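Local coordinates for protein putative hyaluronoglucosaminidase (Clostridium perfringens, PDB 6PWI) that belongs to glycoside hydrolase family 84 and probably has hexosaminidase activity, the present chain holding the N-terminal domain, the catalytic barrel and a helical region after it, at residues A[501-506]-A[621-626]. Sequence-based numbering, arbitrary orientation.
Sequences EFTRRL and SKIIGD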
# COMPACT_ATOMS: atom_id res chain seq x y z
N GLU A 501 9.00 32.54 6.67
CA GLU A 501 9.59 33.79 6.23
C GLU A 501 8.55 34.91 6.24
O GLU A 501 8.83 36.01 6.71
CB GLU A 501 10.25 33.64 4.86
CG GLU A 501 11.07 34.86 4.47
CD GLU A 501 12.00 35.42 5.55
OE1 GLU A 501 12.31 34.70 6.52
OE2 GLU A 501 12.43 36.58 5.40
N PHE A 502 7.35 34.63 5.73
CA PHE A 502 6.31 35.65 5.76
C PHE A 502 6.03 36.07 7.20
O PHE A 502 5.87 37.25 7.49
CB PHE A 502 5.05 35.22 5.01
CG PHE A 502 4.02 36.31 4.88
CD1 PHE A 502 4.01 37.16 3.78
CD2 PHE A 502 3.07 36.51 5.87
CE1 PHE A 502 3.09 38.18 3.67
CE2 PHE A 502 2.14 37.54 5.77
CZ PHE A 502 2.15 38.37 4.67
N THR A 503 6.01 35.09 8.11
CA THR A 503 5.68 35.37 9.50
C THR A 503 6.75 36.26 10.13
O THR A 503 6.41 37.23 10.80
CB THR A 503 5.40 34.09 10.29
OG1 THR A 503 4.34 33.43 9.60
CG2 THR A 503 5.00 34.34 11.72
N ARG A 504 8.03 35.94 9.92
CA ARG A 504 9.07 36.72 10.57
C ARG A 504 9.08 38.14 10.01
O ARG A 504 9.12 39.10 10.78
CB ARG A 504 10.43 36.02 10.61
CG ARG A 504 11.16 35.96 9.28
CD ARG A 504 12.66 35.93 9.46
NE ARG A 504 13.18 37.24 9.78
CZ ARG A 504 13.35 38.23 8.90
NH1 ARG A 504 13.03 38.08 7.63
NH2 ARG A 504 13.83 39.39 9.32
N ARG A 505 8.98 38.27 8.68
CA ARG A 505 8.94 39.58 8.06
C ARG A 505 7.84 40.43 8.69
O ARG A 505 8.08 41.58 9.06
CB ARG A 505 8.78 39.48 6.54
CG ARG A 505 10.00 38.92 5.83
CD ARG A 505 9.83 39.08 4.33
NE ARG A 505 9.92 40.50 4.04
CZ ARG A 505 11.00 41.10 3.57
NH1 ARG A 505 10.98 42.41 3.36
NH2 ARG A 505 12.09 40.41 3.31
N LEU A 506 6.65 39.86 8.83
CA LEU A 506 5.50 40.58 9.34
C LEU A 506 5.75 40.96 10.80
O LEU A 506 5.48 42.09 11.19
CB LEU A 506 4.25 39.71 9.19
CG LEU A 506 2.92 40.36 9.59
CD1 LEU A 506 2.58 41.54 8.69
CD2 LEU A 506 1.81 39.32 9.55
N SER A 621 -3.67 36.05 12.52
CA SER A 621 -4.81 36.71 13.12
C SER A 621 -4.43 37.39 14.43
O SER A 621 -5.08 38.35 14.83
CB SER A 621 -6.00 35.79 13.25
OG SER A 621 -5.89 35.00 14.42
N LYS A 622 -3.36 36.90 15.07
CA LYS A 622 -2.83 37.48 16.30
C LYS A 622 -1.94 38.69 15.99
O LYS A 622 -1.92 39.66 16.74
CB LYS A 622 -1.99 36.47 17.08
CG LYS A 622 -2.77 35.56 18.02
CD LYS A 622 -1.92 34.43 18.57
CE LYS A 622 -2.71 33.16 18.87
NZ LYS A 622 -1.93 31.94 18.55
N ILE A 623 -1.19 38.63 14.89
CA ILE A 623 -0.22 39.66 14.58
C ILE A 623 -0.93 40.86 13.97
O ILE A 623 -0.68 42.00 14.36
CB ILE A 623 0.92 39.12 13.68
CG1 ILE A 623 1.78 38.10 14.42
CG2 ILE A 623 1.75 40.26 13.12
CD1 ILE A 623 2.64 37.24 13.52
N ILE A 624 -1.82 40.62 13.00
CA ILE A 624 -2.48 41.73 12.33
C ILE A 624 -3.28 42.50 13.37
O ILE A 624 -4.05 41.92 14.13
CB ILE A 624 -3.34 41.24 11.16
CG1 ILE A 624 -2.48 40.57 10.08
CG2 ILE A 624 -4.18 42.37 10.59
CD1 ILE A 624 -3.26 39.70 9.12
N GLY A 625 -3.05 43.82 13.45
CA GLY A 625 -3.81 44.66 14.36
C GLY A 625 -3.19 44.75 15.75
O GLY A 625 -3.62 45.56 16.56
N ASP A 626 -2.19 43.90 16.03
CA ASP A 626 -1.40 44.02 17.24
C ASP A 626 0.07 44.14 16.82
O ASP A 626 0.93 43.42 17.32
CB ASP A 626 -1.67 42.84 18.18
CG ASP A 626 -1.49 43.14 19.67
OD1 ASP A 626 -2.15 42.45 20.48
OD2 ASP A 626 -0.68 44.03 20.01
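Thr503 and Leu506 meet Ile623 through aliphatic carbons alone, while the flat guanidinium of Arg504, whose CB points away from 621-626, has Glu501 CD at its edge and in its plane. The salt bridge there, Arg504 NH1 to Glu501 OE2 at 2.8 Å, includes a hydrogen bond that is weak because its N-H...O angle is only 128°; Glu508 and Glu510 also pair with this arginine. Across the contact, the Ile623 CG2 methyl lies 3.7 Å from Leu506 CD2 and equally near Leu506 CG, the two side chains crossing obliquely. The other Ile623 branch extends to Thr503, its CD1 standing 4.1 Å from Thr503 CG2 with the side chains at about a right angle. With chi1 at -58°, Thr503 turns OG1 back to Ile499 O and gives its methyl to Ile623. The contact joins helix 496-507 to the end of helix 613-623 in the helical region that follows the eight-stranded parallel barrel, its centre about 41 Å from the centre of the chain. Phe616 and Leu620 continue the apolar interface, and Ala567 of helix 540-572 packs on Leu506. Beyond Ile623 the chain leaves the helix in a beta turn closed by Asp626 N to Ile623 O at 2.9 Å, the positive phi of Gly625 (88°) marking it as type II, and Asn627 ND2 then bonds Leu506 O.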